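Local coordinates for protein N-acylethanolamine-hydrolyzing acid amidase subunit alpha (Caenorhabditis elegans, PDB 6DY3) that probably hydrolyses bioactive fatty acid ethanolamides such as N-palmitoylethanolamine to free fatty acid and ethanolamine, as a heterodimer of this alpha subunit with a beta subunit, at residues Arg15-Asn20 against Ile33-Glu38; Trp60-Ala63 against Arg68-Thr71; Leu98-Val101 against Asp105-His108. All blocks are in the same frame, centred on the assembly; numbering follows the deposited sequence.

Overall arrangement
From the N terminus, strand 15-20 comes first, and contact 1 closes the 12-residue connection that brings helix 30-36 back against it. Further on, contact 2 spans the short turn after helix 56-63, tying that helix to the loop that leads into helix 72-85. Contact 3 lies past helix 89-97, where two pieces of the C-terminal tail meet loosely. The three follow in series; none nests in or crosses another. Contact 1 sits on the opposite side of the chain's centre from the other two, while contacts 2 and 3 are closer, with nearest atoms about 7 Å apart. Each also reaches the beta subunit, contact 1 through a shared sheet.

Contact 1. Residues Arg15-Asn20 against Ile33-Glu38; sequences RHYEIN and IKDHLE. With FUC (alpha-L-fucopyranose), chain I.
Y17 and D35 make the hydrogen bond between strand 15-20 and helix 30-36: Y17 OH donates to D35 OD1 over 2.6 Å. That oxygen sits at the edge of the phenol ring, near its plane, and offers its anti lone pair, the one facing away from OD2; ring and carboxylate planes are 37° apart. Q31 bonds to OD2, so each carboxylate oxygen has a partner, which probably limits rotation of the group. The charged pair is looser in its geometry. R15 NH2 is 3.2 Å from D35 OD1, but the oxygen lies well out of the guanidinium plane and no N-H points at it. The arginine chain bends at chi3 (57°), bringing its flat end over the Y17 hydroxyl, which would tend to polarise that O-H. The strand carrying R15 and Y17 pairs in parallel with one of the beta subunit, so the sheet of this Ntn-hydrolase fold continues across the interface. Among the aromatics, Y17 and H36 meet rim to rim, centroids 6.0 Å apart, with H36 CE1 3.3 Å from Y17 OH; V32 O holds H36 ND1. E38 lies beside a bound fucose, its CG 3.6 Å from FUC C5.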
# COMPACT_ATOMS: atom_id res chain seq x y z
N ARG A 15 6.36 3.51 14.46
CA ARG A 15 7.26 2.62 15.20
C ARG A 15 7.84 1.56 14.27
O ARG A 15 7.14 0.99 13.43
CB ARG A 15 6.52 1.95 16.35
CG ARG A 15 6.16 2.88 17.50
CD ARG A 15 5.76 2.09 18.74
NE ARG A 15 6.82 1.17 19.16
CZ ARG A 15 6.76 0.40 20.24
NH1 ARG A 15 5.69 0.43 21.03
NH2 ARG A 15 7.78 -0.40 20.54
N HIS A 16 9.13 1.29 14.44
CA HIS A 16 9.83 0.34 13.58
C HIS A 16 9.92 -1.02 14.25
O HIS A 16 10.17 -1.12 15.45
CB HIS A 16 11.24 0.84 13.25
CG HIS A 16 12.10 -0.20 12.60
ND1 HIS A 16 13.23 -0.71 13.20
CD2 HIS A 16 11.98 -0.84 11.42
CE1 HIS A 16 13.78 -1.60 12.40
NE2 HIS A 16 13.04 -1.70 11.31
N TYR A 17 9.72 -2.07 13.45
CA TYR A 17 9.81 -3.45 13.91
C TYR A 17 10.58 -4.26 12.88
O TYR A 17 10.56 -3.95 11.68
CB TYR A 17 8.43 -4.10 14.12
CG TYR A 17 7.62 -3.48 15.24
CD1 TYR A 17 7.69 -4.00 16.53
CD2 TYR A 17 6.80 -2.39 15.01
CE1 TYR A 17 6.96 -3.44 17.55
CE2 TYR A 17 6.06 -1.83 16.03
CZ TYR A 17 6.14 -2.36 17.30
OH TYR A 17 5.41 -1.80 18.32
N GLU A 18 11.25 -5.31 13.35
CA GLU A 18 11.87 -6.30 12.49
C GLU A 18 11.04 -7.58 12.58
O GLU A 18 10.80 -8.10 13.67
CB GLU A 18 13.32 -6.57 12.88
CG GLU A 18 14.31 -5.56 12.34
CD GLU A 18 15.76 -5.91 12.68
OE1 GLU A 18 16.02 -7.04 13.13
OE2 GLU A 18 16.64 -5.04 12.49
N ILE A 19 10.57 -8.05 11.43
CA ILE A 19 9.83 -9.30 11.34
C ILE A 19 10.82 -10.34 10.84
O ILE A 19 11.29 -10.28 9.69
CB ILE A 19 8.61 -9.17 10.42
CG1 ILE A 19 7.59 -8.19 11.01
CG2 ILE A 19 7.96 -10.54 10.17
CD1 ILE A 19 7.09 -8.54 12.40
N ASN A 20 11.16 -11.29 11.71
CA ASN A 20 12.14 -12.32 11.38
C ASN A 20 11.45 -13.44 10.62
O ASN A 20 10.60 -14.14 11.18
CB ASN A 20 12.80 -12.85 12.65
CG ASN A 20 14.10 -13.58 12.36
OD1 ASN A 20 14.31 -14.08 11.25
ND2 ASN A 20 14.96 -13.66 13.36
N ILE A 33 1.69 -6.96 17.89
CA ILE A 33 0.36 -7.06 18.49
C ILE A 33 0.40 -6.64 19.95
O ILE A 33 -0.48 -5.91 20.43
CB ILE A 33 -0.20 -8.48 18.32
CG1 ILE A 33 -0.35 -8.85 16.83
CG2 ILE A 33 -1.53 -8.64 19.04
CD1 ILE A 33 -1.24 -7.92 16.04
N LYS A 34 1.42 -7.09 20.68
CA LYS A 34 1.51 -6.77 22.10
C LYS A 34 1.60 -5.27 22.33
O LYS A 34 1.02 -4.74 23.28
CB LYS A 34 2.71 -7.49 22.71
CG LYS A 34 2.85 -7.30 24.21
CD LYS A 34 4.12 -7.94 24.73
CE LYS A 34 4.29 -7.71 26.22
NZ LYS A 34 5.53 -8.34 26.75
N ASP A 35 2.31 -4.55 21.45
CA ASP A 35 2.50 -3.12 21.63
C ASP A 35 1.26 -2.31 21.27
O ASP A 35 1.11 -1.18 21.77
CB ASP A 35 3.68 -2.63 20.79
CG ASP A 35 5.01 -3.16 21.30
OD1 ASP A 35 6.00 -3.08 20.54
OD2 ASP A 35 5.07 -3.65 22.45
N HIS A 36 0.38 -2.83 20.43
CA HIS A 36 -0.82 -2.11 20.02
C HIS A 36 -2.10 -2.78 20.51
O HIS A 36 -3.19 -2.45 20.04
CB HIS A 36 -0.85 -1.96 18.50
CG HIS A 36 0.37 -1.32 17.92
ND1 HIS A 36 1.52 -2.02 17.63
CD2 HIS A 36 0.63 -0.03 17.59
CE1 HIS A 36 2.43 -1.20 17.15
NE2 HIS A 36 1.91 0.02 17.11
N LEU A 37 -1.98 -3.70 21.47
CA LEU A 37 -3.15 -4.46 21.91
C LEU A 37 -4.27 -3.54 22.37
O LEU A 37 -5.45 -3.90 22.28
CB LEU A 37 -2.74 -5.41 23.04
CG LEU A 37 -3.80 -6.39 23.54
CD1 LEU A 37 -4.13 -7.41 22.47
CD2 LEU A 37 -3.31 -7.07 24.81
N GLU A 38 -3.93 -2.35 22.86
CA GLU A 38 -4.92 -1.42 23.37
C GLU A 38 -5.88 -0.96 22.27
O GLU A 38 -7.07 -0.75 22.52
CB GLU A 38 -4.20 -0.22 24.00
CG GLU A 38 -5.09 0.95 24.39
CD GLU A 38 -4.29 2.22 24.62
OE1 GLU A 38 -3.04 2.17 24.56
OE2 GLU A 38 -4.91 3.28 24.84
C1 FUC I . -8.55 5.49 23.27
C2 FUC I . -9.51 4.97 22.15
C3 FUC I . -9.38 3.46 21.93
C4 FUC I . -9.22 2.76 23.26
C5 FUC I . -7.90 3.17 23.90
C6 FUC I . -7.90 2.99 25.42
O2 FUC I . -9.36 5.67 20.92
O3 FUC I . -10.55 2.94 21.29
O4 FUC I . -10.30 3.09 24.12
O5 FUC I . -7.51 4.55 23.62

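Contact 2. Residues Trp60-Ala63 against Arg68-Thr71; sequences WWAA and RYFT
A63 and Y69 mark the closest backbone approach, their CA atoms 9.0 Å apart, as the chain leaves helix 56-63, turns within a few residues and comes back alongside the end of that helix. One side chain bridges the space. Y69 points its ring at the helix, with CG anti to its own carbonyl carbon (chi1 -39°), and its hydroxyl donates to the backbone oxygen of A62, Y69 OH to A62 O being 2.6 Å. The acceptor lies in the plane of the phenol ring, at its edge. Relative to the peptide, however, the hydroxyl stands above the carbonyl plane, 42° out of it, with a C=O...donor angle of 114°, so it does not follow a lone pair. The methyl of A62 comes against the same hydroxyl, A62 CB to Y69 OH 3.4 Å. A phenylalanine here would probably keep much of the ring packing but leave the carbonyl of A62, a buried residue, without this donor, loosening the hold on the turn. R68 CB covers part of one face of the Y69 ring. Across the subunit boundary, F88 of the beta subunit meets Y69 edge-to-face and also packs on A62. Beyond, Y69 and F70 both rest on I97 of helix 89-97, and T71 takes the N-cap position that starts helix 72-85.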
# COMPACT_ATOMS: atom_id res chain seq x y z
N TRP A 60 -18.02 -13.22 6.57
CA TRP A 60 -17.64 -14.03 7.72
C TRP A 60 -17.63 -15.51 7.36
O TRP A 60 -16.75 -16.26 7.81
CB TRP A 60 -18.59 -13.76 8.89
CG TRP A 60 -18.78 -12.30 9.17
CD1 TRP A 60 -19.95 -11.67 9.46
CD2 TRP A 60 -17.77 -11.27 9.15
NE1 TRP A 60 -19.74 -10.32 9.63
CE2 TRP A 60 -18.41 -10.05 9.45
CE3 TRP A 60 -16.39 -11.28 8.92
CZ2 TRP A 60 -17.72 -8.85 9.52
CZ3 TRP A 60 -15.71 -10.08 8.99
CH2 TRP A 60 -16.37 -8.88 9.29
N TRP A 61 -18.59 -15.96 6.54
CA TRP A 61 -18.60 -17.35 6.12
C TRP A 61 -17.38 -17.68 5.27
O TRP A 61 -16.71 -18.70 5.50
CB TRP A 61 -19.88 -17.65 5.34
CG TRP A 61 -19.88 -19.02 4.75
CD1 TRP A 61 -20.22 -20.18 5.37
CD2 TRP A 61 -19.47 -19.38 3.42
NE1 TRP A 61 -20.07 -21.24 4.51
CE2 TRP A 61 -19.61 -20.77 3.31
CE3 TRP A 61 -19.01 -18.66 2.32
CZ2 TRP A 61 -19.31 -21.46 2.14
CZ3 TRP A 61 -18.71 -19.34 1.16
CH2 TRP A 61 -18.87 -20.73 1.08
N ALA A 62 -17.09 -16.85 4.27
CA ALA A 62 -15.94 -17.09 3.40
C ALA A 62 -14.63 -16.97 4.16
O ALA A 62 -13.67 -17.70 3.88
CB ALA A 62 -15.97 -16.12 2.22
N ALA A 63 -14.55 -16.05 5.13
CA ALA A 63 -13.30 -15.82 5.83
C ALA A 63 -12.89 -17.00 6.71
O ALA A 63 -11.70 -17.15 7.00
CB ALA A 63 -13.41 -14.56 6.69
N ARG A 68 -8.09 -21.60 1.88
CA ARG A 68 -8.35 -21.51 0.45
C ARG A 68 -7.72 -20.30 -0.21
O ARG A 68 -7.58 -20.29 -1.44
CB ARG A 68 -9.87 -21.48 0.20
CG ARG A 68 -10.63 -22.61 0.87
CD ARG A 68 -12.11 -22.58 0.53
NE ARG A 68 -12.37 -23.00 -0.84
CZ ARG A 68 -12.57 -24.26 -1.22
NH1 ARG A 68 -12.55 -25.24 -0.33
NH2 ARG A 68 -12.81 -24.54 -2.49
N TYR A 69 -7.33 -19.28 0.55
CA TYR A 69 -6.86 -18.02 -0.03
C TYR A 69 -5.38 -17.75 0.17
O TYR A 69 -4.81 -16.95 -0.58
CB TYR A 69 -7.64 -16.84 0.55
CG TYR A 69 -9.11 -17.11 0.77
CD1 TYR A 69 -9.95 -17.35 -0.30
CD2 TYR A 69 -9.65 -17.13 2.05
CE1 TYR A 69 -11.30 -17.59 -0.10
CE2 TYR A 69 -10.99 -17.38 2.26
CZ TYR A 69 -11.81 -17.61 1.17
OH TYR A 69 -13.16 -17.85 1.35
N PHE A 70 -4.74 -18.39 1.15
CA PHE A 70 -3.39 -18.05 1.56
C PHE A 70 -2.51 -19.29 1.55
O PHE A 70 -2.98 -20.43 1.65
CB PHE A 70 -3.37 -17.44 2.97
CG PHE A 70 -4.36 -16.33 3.17
CD1 PHE A 70 -4.13 -15.05 2.67
CD2 PHE A 70 -5.53 -16.56 3.88
CE1 PHE A 70 -5.04 -14.03 2.87
CE2 PHE A 70 -6.45 -15.54 4.08
CZ PHE A 70 -6.21 -14.28 3.57
N THR A 71 -1.20 -19.05 1.43
CA THR A 71 -0.23 -20.11 1.63
C THR A 71 -0.22 -20.52 3.09
O THR A 71 -0.69 -19.79 3.97
CB THR A 71 1.17 -19.65 1.22
OG1 THR A 71 1.64 -18.64 2.12
CG2 THR A 71 1.18 -19.09 -0.19

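Contact 3. Residues Leu98-Val101 against Asp105-His108; sequences LYDV and DRRH
D100 and R106 reach for each other at about a right angle, the carboxylate and guanidinium planes 79° apart, and meet through single atoms: D100 OD2 and R106 NH2 are 3.8 Å apart, a long salt bridge without a hydrogen bond. D100 has its CG between the backbone N and the carbonyl carbon (chi1 70°), which sets the carboxylate over part of the Y99 ring face, CG 4.1 Å above the plane. The firmer partner of D100 OD2 is Y72 of the beta subunit, which hydrogen-bonds to it, so the arginine probably contributes mainly charge at a distance. D100 belongs to a type I beta turn, L98 to V101, closed by V101 N to L98 O at 3.2 Å just after helix 89-97. Downstream, D105 and R107 show the contrasting, close-fitting arrangement. R107 meets the carboxylate side-on: NE bonds to D105 OD1 at 2.9 Å and NH2 to D105 OD2 at 2.7 Å, the latter almost straight at 179°. Backbone R107 N also donates to D105 OD1, from the other face of the carboxylate plane, completing an Asx turn that fixes the acid's rotation. The R107 guanidinium makes a cation-pi contact with Y50, against which V101 and D105 also pack.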
# COMPACT_ATOMS: atom_id res chain seq x y z
N LEU A 98 -10.24 -7.68 2.34
CA LEU A 98 -10.89 -6.42 1.96
C LEU A 98 -10.01 -5.25 2.44
O LEU A 98 -10.38 -4.46 3.32
CB LEU A 98 -12.29 -6.35 2.54
CG LEU A 98 -13.20 -7.54 2.22
CD1 LEU A 98 -14.59 -7.33 2.79
CD2 LEU A 98 -13.27 -7.80 0.73
N TYR A 99 -8.84 -5.15 1.81
CA TYR A 99 -7.79 -4.26 2.30
C TYR A 99 -8.24 -2.81 2.33
O TYR A 99 -7.79 -2.04 3.18
CB TYR A 99 -6.52 -4.42 1.45
CG TYR A 99 -6.69 -4.01 -0.00
CD1 TYR A 99 -6.39 -2.72 -0.42
CD2 TYR A 99 -7.14 -4.92 -0.95
CE1 TYR A 99 -6.54 -2.34 -1.74
CE2 TYR A 99 -7.30 -4.55 -2.28
CZ TYR A 99 -7.00 -3.25 -2.67
OH TYR A 99 -7.16 -2.87 -3.99
N ASP A 100 -9.15 -2.41 1.43
CA ASP A 100 -9.54 -1.02 1.28
C ASP A 100 -10.98 -0.75 1.72
O ASP A 100 -11.55 0.29 1.37
CB ASP A 100 -9.37 -0.58 -0.18
CG ASP A 100 -10.39 -1.24 -1.10
OD1 ASP A 100 -10.90 -2.33 -0.75
OD2 ASP A 100 -10.70 -0.67 -2.17
N VAL A 101 -11.58 -1.66 2.49
CA VAL A 101 -12.99 -1.52 2.79
C VAL A 101 -13.24 -0.27 3.63
O VAL A 101 -14.28 0.39 3.49
CB VAL A 101 -13.53 -2.78 3.49
CG1 VAL A 101 -12.91 -2.95 4.88
CG2 VAL A 101 -15.03 -2.75 3.57
N ASP A 105 -15.23 5.50 2.05
CA ASP A 105 -16.57 5.26 2.59
C ASP A 105 -17.58 5.17 1.46
O ASP A 105 -17.79 6.14 0.72
CB ASP A 105 -16.94 6.36 3.57
CG ASP A 105 -18.05 5.95 4.51
OD1 ASP A 105 -18.74 4.95 4.23
OD2 ASP A 105 -18.23 6.63 5.55
N ARG A 106 -18.23 4.01 1.32
CA ARG A 106 -19.20 3.77 0.27
C ARG A 106 -20.52 3.24 0.84
O ARG A 106 -21.27 2.56 0.15
CB ARG A 106 -18.64 2.80 -0.77
CG ARG A 106 -17.55 3.41 -1.63
CD ARG A 106 -16.90 2.39 -2.56
NE ARG A 106 -16.01 1.48 -1.84
CZ ARG A 106 -15.19 0.61 -2.43
NH1 ARG A 106 -15.13 0.54 -3.75
NH2 ARG A 106 -14.42 -0.18 -1.69
N ARG A 107 -20.81 3.57 2.10
CA ARG A 107 -22.03 3.09 2.74
C ARG A 107 -23.26 3.85 2.27
O ARG A 107 -24.37 3.30 2.32
CB ARG A 107 -21.89 3.18 4.26
CG ARG A 107 -20.94 2.15 4.85
CD ARG A 107 -20.65 2.43 6.32
NE ARG A 107 -19.88 3.65 6.51
CZ ARG A 107 -19.41 4.06 7.69
NH1 ARG A 107 -19.65 3.35 8.78
NH2 ARG A 107 -18.71 5.18 7.77
N HIS A 108 -23.10 5.10 1.84
CA HIS A 108 -24.22 5.86 1.31
C HIS A 108 -24.85 5.18 0.09
O HIS A 108 -26.02 5.43 -0.20
CB HIS A 108 -23.78 7.27 0.95
CG HIS A 108 -22.73 7.32 -0.12
ND1 HIS A 108 -21.41 7.00 0.12
CD2 HIS A 108 -22.80 7.64 -1.44
CE1 HIS A 108 -20.71 7.13 -1.00
NE2 HIS A 108 -21.54 7.51 -1.96